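Local coordinates for immunity 23 family protein (Burkholderia dolosa AU0158, PDB 5FFP) that probably acts as the immunity protein of a contact-dependent growth inhibition system, protecting its own cell by neutralising the partner CdiA toxin, at residues R54-C57 / M58-V62; P72-A75 / Y76-L79. One frame throughout, in Å; residues are numbered along the deposited sequence.

Contact 1: residues R54-C57 / M58-V62; sequences RLHC and MRNTV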
ATOM      1  N   ARG A  54       5.028   9.188  15.294  1.00 44.22           N
ATOM      2  CA  ARG A  54       3.796   8.503  14.882  1.00 46.43           C
ATOM      3  C   ARG A  54       4.094   7.202  14.132  1.00 46.95           C
ATOM      4  O   ARG A  54       3.261   6.702  13.394  1.00 48.18           O
ATOM      5  CB  ARG A  54       2.952   9.444  14.006  1.00 49.98           C
ATOM      6  CG  ARG A  54       2.263  10.565  14.795  1.00 51.34           C
ATOM      7  CD  ARG A  54       2.300  11.954  14.146  1.00 53.95           C
ATOM      8  NE  ARG A  54       1.440  12.147  12.986  1.00 58.92           N
ATOM      9  CZ  ARG A  54       1.078  13.357  12.512  1.00 62.76           C
ATOM     10  NH1 ARG A  54       1.507  14.488  13.093  1.00 60.72           N
ATOM     11  NH2 ARG A  54       0.277  13.442  11.450  1.00 67.44           N
ATOM     12  N   LEU A  55       5.283   6.650  14.312  1.00 46.49           N
ATOM     13  CA  LEU A  55       5.562   5.329  13.777  1.00 47.61           C
ATOM     14  C   LEU A  55       4.737   4.296  14.528  1.00 48.73           C
ATOM     15  O   LEU A  55       4.476   4.429  15.726  1.00 49.65           O
ATOM     16  CB  LEU A  55       7.042   4.981  13.896  1.00 46.86           C
ATOM     17  CG  LEU A  55       7.969   5.762  12.970  1.00 48.07           C
ATOM     18  CD1 LEU A  55       9.429   5.577  13.391  1.00 48.31           C
ATOM     19  CD2 LEU A  55       7.726   5.337  11.526  1.00 49.86           C
ATOM     20  N   HIS A  56       4.297   3.275  13.804  1.00 50.58           N
ATOM     21  CA  HIS A  56       3.471   2.210  14.379  1.00 51.21           C
ATOM     22  C   HIS A  56       4.107   1.633  15.651  1.00 49.12           C
ATOM     23  O   HIS A  56       3.406   1.354  16.630  1.00 50.21           O
ATOM     24  CB  HIS A  56       3.238   1.097  13.336  1.00 52.84           C
ATOM     25  CG  HIS A  56       2.058   0.229  13.633  1.00 55.79           C
ATOM     26  ND1 HIS A  56       2.182  -1.063  14.101  1.00 55.52           N
ATOM     27  CD2 HIS A  56       0.725   0.464  13.514  1.00 59.69           C
ATOM     28  CE1 HIS A  56       0.977  -1.583  14.265  1.00 59.38           C
ATOM     29  NE2 HIS A  56       0.076  -0.681  13.910  1.00 60.61           N
ATOM     30  N   CYS A  57       5.430   1.482  15.644  1.00 46.19           N
ATOM     31  CA  CYS A  57       6.125   0.897  16.783  1.00 44.48           C
ATOM     32  C   CYS A  57       6.136   1.740  18.056  1.00 44.47           C
ATOM     33  O   CYS A  57       6.574   1.258  19.100  1.00 45.28           O
ATOM     34  CB  CYS A  57       7.558   0.529  16.397  1.00 44.30           C
ATOM     35  SG  CYS A  57       8.666   1.923  16.144  1.00 44.26           S
HETATM   36  N   MSE A  58       5.659   2.976  18.008  1.00 44.26           N
HETATM   37  CA  MSE A  58       5.705   3.818  19.193  1.00 46.46           C
HETATM   38  C   MSE A  58       4.606   3.499  20.139  1.00 49.08           C
HETATM   39  O   MSE A  58       4.694   3.845  21.321  1.00 51.65           O
HETATM   40  CB  MSE A  58       5.615   5.301  18.856  1.00 46.86           C
HETATM   41  CG  MSE A  58       6.742   5.736  17.935  1.00 46.60           C
HETATM   42 SE   MSE A  58       8.530   5.484  18.716  1.00 52.04          SE
HETATM   43  CE  MSE A  58       8.449   6.715  20.273  1.00 49.80           C
ATOM     44  N   ARG A  59       3.539   2.876  19.632  1.00 50.37           N
ATOM     45  CA  ARG A  59       2.376   2.479  20.465  1.00 52.64           C
ATOM     46  C   ARG A  59       1.905   1.019  20.285  1.00 53.61           C
ATOM     47  O   ARG A  59       0.996   0.576  20.978  1.00 56.50           O
ATOM     48  CB  ARG A  59       1.219   3.438  20.186  1.00 54.35           C
ATOM     49  CG  ARG A  59       1.549   4.923  20.330  1.00 54.19           C
ATOM     50  CD  ARG A  59       0.342   5.816  20.062  1.00 56.46           C
ATOM     51  NE  ARG A  59       0.522   7.169  20.596  1.00 57.73           N
ATOM     52  CZ  ARG A  59      -0.092   7.694  21.669  1.00 60.99           C
ATOM     53  NH1 ARG A  59       0.173   8.952  22.028  1.00 59.67           N
ATOM     54  NH2 ARG A  59      -0.963   6.980  22.392  1.00 65.93           N
ATOM     55  N   ASN A  60       2.521   0.276  19.366  1.00 51.25           N
ATOM     56  CA  ASN A  60       2.168  -1.122  19.133  1.00 52.24           C
ATOM     57  C   ASN A  60       3.403  -1.973  19.053  1.00 50.76           C
ATOM     58  O   ASN A  60       4.475  -1.494  18.666  1.00 47.21           O
ATOM     59  CB  ASN A  60       1.421  -1.289  17.808  1.00 52.37           C
ATOM     60  CG  ASN A  60       0.173  -0.441  17.738  1.00 55.16           C
ATOM     61  OD1 ASN A  60      -0.863  -0.793  18.304  1.00 58.77           O
ATOM     62  ND2 ASN A  60       0.260   0.684  17.040  1.00 54.15           N
ATOM     63  N   THR A  61       3.224  -3.256  19.372  1.00 52.66           N
ATOM     64  CA  THR A  61       4.287  -4.247  19.247  1.00 51.61           C
ATOM     65  C   THR A  61       4.491  -4.583  17.783  1.00 49.41           C
ATOM     66  O   THR A  61       3.576  -4.516  16.976  1.00 50.84           O
ATOM     67  CB  THR A  61       3.988  -5.547  20.059  1.00 55.17           C
ATOM     68  OG1 THR A  61       2.830  -6.232  19.545  1.00 55.71           O
ATOM     69  CG2 THR A  61       3.780  -5.212  21.550  1.00 58.55           C
ATOM     70  N   VAL A  62       5.711  -4.926  17.444  1.00 48.37           N
ATOM     71  CA  VAL A  62       6.037  -5.322  16.089  1.00 48.22           C
ATOM     72  C   VAL A  62       6.773  -6.661  16.180  1.00 49.82           C
ATOM     73  O   VAL A  62       7.850  -6.856  15.619  1.00 48.99           O
ATOM     74  CB  VAL A  62       6.788  -4.184  15.333  1.00 47.07           C
ATOM     75  CG1 VAL A  62       5.859  -2.993  15.155  1.00 46.51           C
ATOM     76  CG2 VAL A  62       8.062  -3.733  16.063  1.00 46.41           C
TER

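Contact 2: residues P72-A75 / Y76-L79; sequences PEDA and YREL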
ATOM      1  N   PRO A  72      19.192 -11.689   7.360  1.00 71.48           N
ATOM      2  CA  PRO A  72      18.958 -10.265   7.076  1.00 67.42           C
ATOM      3  C   PRO A  72      18.551 -10.043   5.628  1.00 67.48           C
ATOM      4  O   PRO A  72      17.614  -9.278   5.354  1.00 65.85           O
ATOM      5  CB  PRO A  72      20.325  -9.612   7.333  1.00 66.57           C
ATOM      6  CG  PRO A  72      21.313 -10.732   7.433  1.00 69.89           C
ATOM      7  CD  PRO A  72      20.549 -11.933   7.888  1.00 72.55           C
ATOM      8  N   GLU A  73      19.248 -10.726   4.716  1.00 69.96           N
ATOM      9  CA  GLU A  73      18.966 -10.702   3.264  1.00 70.96           C
ATOM     10  C   GLU A  73      17.519 -11.079   2.912  1.00 70.57           C
ATOM     11  O   GLU A  73      16.849 -10.385   2.151  1.00 69.15           O
ATOM     12  CB  GLU A  73      19.957 -11.643   2.553  1.00 75.41           C
ATOM     13  CG  GLU A  73      19.747 -11.886   1.059  1.00 78.44           C
ATOM     14  CD  GLU A  73      20.911 -12.661   0.434  1.00 83.05           C
ATOM     15  OE1 GLU A  73      22.096 -12.385   0.759  1.00 83.07           O
ATOM     16  OE2 GLU A  73      20.643 -13.559  -0.397  1.00 87.15           O
ATOM     17  N   ASP A  74      17.039 -12.167   3.492  1.00 71.98           N
ATOM     18  CA  ASP A  74      15.693 -12.643   3.201  1.00 72.60           C
ATOM     19  C   ASP A  74      14.644 -11.786   3.899  1.00 68.94           C
ATOM     20  O   ASP A  74      13.629 -11.450   3.302  1.00 68.13           O
ATOM     21  CB  ASP A  74      15.535 -14.119   3.594  1.00 76.32           C
ATOM     22  CG  ASP A  74      16.430 -15.040   2.778  1.00 80.40           C
ATOM     23  OD1 ASP A  74      17.548 -14.631   2.410  1.00 80.29           O
ATOM     24  OD2 ASP A  74      16.024 -16.181   2.507  1.00 84.02           O
ATOM     25  N   ALA A  75      14.892 -11.420   5.155  1.00 66.99           N
ATOM     26  CA  ALA A  75      13.953 -10.581   5.912  1.00 64.18           C
ATOM     27  C   ALA A  75      13.711  -9.217   5.226  1.00 61.12           C
ATOM     28  O   ALA A  75      12.567  -8.786   5.057  1.00 59.87           O
ATOM     29  CB  ALA A  75      14.450 -10.380   7.336  1.00 63.55           C
ATOM     30  N   TYR A  76      14.792  -8.557   4.827  1.00 60.04           N
ATOM     31  CA  TYR A  76      14.690  -7.274   4.129  1.00 58.12           C
ATOM     32  C   TYR A  76      13.885  -7.364   2.828  1.00 59.27           C
ATOM     33  O   TYR A  76      13.155  -6.441   2.491  1.00 57.79           O
ATOM     34  CB  TYR A  76      16.083  -6.733   3.830  1.00 57.89           C
ATOM     35  CG  TYR A  76      16.103  -5.383   3.140  1.00 56.48           C
ATOM     36  CD1 TYR A  76      15.810  -4.223   3.838  1.00 54.12           C
ATOM     37  CD2 TYR A  76      16.430  -5.275   1.797  1.00 58.31           C
ATOM     38  CE1 TYR A  76      15.839  -2.987   3.215  1.00 53.65           C
ATOM     39  CE2 TYR A  76      16.457  -4.051   1.163  1.00 57.83           C
ATOM     40  CZ  TYR A  76      16.153  -2.910   1.871  1.00 55.48           C
ATOM     41  OH  TYR A  76      16.188  -1.683   1.248  1.00 55.86           O
ATOM     42  N   ARG A  77      14.028  -8.472   2.109  1.00 62.32           N
ATOM     43  CA  ARG A  77      13.268  -8.704   0.883  1.00 64.11           C
ATOM     44  C   ARG A  77      11.801  -8.911   1.194  1.00 63.64           C
ATOM     45  O   ARG A  77      10.942  -8.387   0.508  1.00 63.28           O
ATOM     46  CB  ARG A  77      13.793  -9.932   0.145  1.00 68.08           C
ATOM     47  CG  ARG A  77      13.150 -10.150  -1.216  1.00 70.51           C
ATOM     48  CD  ARG A  77      14.003 -11.047  -2.109  1.00 74.84           C
ATOM     49  NE  ARG A  77      14.225 -12.366  -1.506  1.00 77.26           N
ATOM     50  CZ  ARG A  77      15.376 -12.814  -0.996  1.00 78.29           C
ATOM     51  NH1 ARG A  77      16.474 -12.059  -0.999  1.00 77.24           N
ATOM     52  NH2 ARG A  77      15.430 -14.037  -0.478  1.00 80.88           N
ATOM     53  N   GLU A  78      11.519  -9.692   2.228  1.00 64.26           N
ATOM     54  CA  GLU A  78      10.148  -9.933   2.653  1.00 64.33           C
ATOM     55  C   GLU A  78       9.486  -8.642   3.180  1.00 61.14           C
ATOM     56  O   GLU A  78       8.290  -8.430   3.006  1.00 60.84           O
ATOM     57  CB  GLU A  78      10.121 -11.054   3.705  1.00 66.32           C
ATOM     58  CG  GLU A  78       8.783 -11.321   4.396  1.00 66.89           C
ATOM     59  CD  GLU A  78       7.616 -11.478   3.434  1.00 68.11           C
ATOM     60  OE1 GLU A  78       7.803 -12.053   2.335  1.00 70.49           O
ATOM     61  OE2 GLU A  78       6.496 -11.015   3.777  1.00 67.38           O
ATOM     62  N   LEU A  79      10.258  -7.781   3.829  1.00 58.99           N
ATOM     63  CA  LEU A  79       9.701  -6.567   4.420  1.00 56.51           C
ATOM     64  C   LEU A  79       9.410  -5.519   3.351  1.00 55.89           C
ATOM     65  O   LEU A  79       8.434  -4.765   3.443  1.00 54.60           O
ATOM     66  CB  LEU A  79      10.665  -6.021   5.463  1.00 55.11           C
ATOM     67  CG  LEU A  79      10.644  -6.823   6.767  1.00 55.87           C
ATOM     68  CD1 LEU A  79      11.951  -6.640   7.527  1.00 55.22           C
ATOM     69  CD2 LEU A  79       9.450  -6.406   7.613  1.00 55.23           C
TER

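Contact 1: residues R54-C57 / M58-V62
Asn60 lays its carboxamide over one face of the His56 imidazole, with ND2 3.4 Å above the ring plane and over the ring centre. Amide and ring planes are only 21° apart, so the amide lies nearly flat over the ring, although the side chains that carry them cross at about a right angle. One hydrogen bond helps hold the amide there: Asn60 ND2 donates to His56 O over 3.2 Å, at an N-H...O angle of 152°. The same oxygen receives two weak backbone bonds, from the N atoms of Arg59 and Asn60, and thus gathers three donors. With CG anti to the backbone N (chi1 -160°), the His56 ring turns toward the Asn60 side chain.

One residue earlier, Met58 N donates to Leu55 O at 3.0 Å, the i to i+3 bond that closes a beta turn over residues 55-58. The piece is a compact turn in the loop between helices 45-52 and 65-69, from which the chain runs on rather than doubling back. Met58, present as selenomethionine, rests its CG 4.1 Å from Leu55 CB, and its chain then bends away toward Val148 and Arg149 of helix 143-154.

On the buried side, Val62 CG1 meets Cys57 CB at 4.1 Å, and both side chains touch Leu114 of strand 110-117. Farther out, Gln145 NE2 of helix 143-154 donates to Cys57 O, and Val62 pairs through its backbone with Glu116.

Contact 2: residues P72-A75 / Y76-L79
Arg77 folds back along the first turn of helix 72-83 and brings its guanidinium alongside both Asp74 and Glu73, three and four residues earlier, NH2 toward the first and NH1 toward the second. The charged contacts are loose. Arg77 NH2 lies 3.6 Å from Asp74 OD1, a long salt bridge in which carboxylate and guanidinium planes are 58° apart, so the groups do not meet as a coplanar pair. The bend at chi3 (59°) turns the guanidinium back toward the start of the helix, with Asp74 CA over one of its faces. Glu73 runs alongside, but its OE2 stays 4.5 Å from Arg77 NH1 and forms its salt bridge with Arg132 instead; the nearby positive charges would probably help to stabilise that carboxylate.

Backbone hydrogen bonds of the i to i+4 kind define the alpha-helical turn. Tyr76 N reaches Pro72 O at 3.0 Å and Glu78 N reaches Asp74 O at 2.9 Å, whereas the bond from Arg77 N to Glu73 O is weak at 3.4 Å. The shortest, 2.8 Å, joins Leu79 N to Ala75 O.

Ala75, Tyr76 and Leu79 are the buried residues of this part of the helix. Ala75 and Leu79 press on Leu67 of helix 65-69, while Tyr76 and Leu79 meet Phe113 of strand 110-117. Tyr76 also touches Tyr111 and extends its OH to a hydrogen bond with Lys128 O, so the helix packs on both helix 65-69 and strand 110-117, an outermost strand, within this chain, of the three-stranded antiparallel sheet.

Overall arrangement
The two contacts illustrate how short-range order and tertiary packing combine. They come in series along the chain: contact 1 shapes the loop after helix 45-52, helix 65-69 follows, and contact 2 forms the start of helix 72-83. Their centres are 20 Å apart and their nearest atoms about 8 Å apart, so they do not touch. Strand 110-117 links them: its Leu114 meets Cys57 and Val62 of contact 1, and its Phe113 meets Tyr76 and Leu79 of contact 2; His98 likewise touches both Val62 and Leu79. Contact 1 additionally packs on helix 143-154. Both therefore tie the segment joining the four-stranded and three-stranded sheets to the latter, within one Immunity protein 42 region.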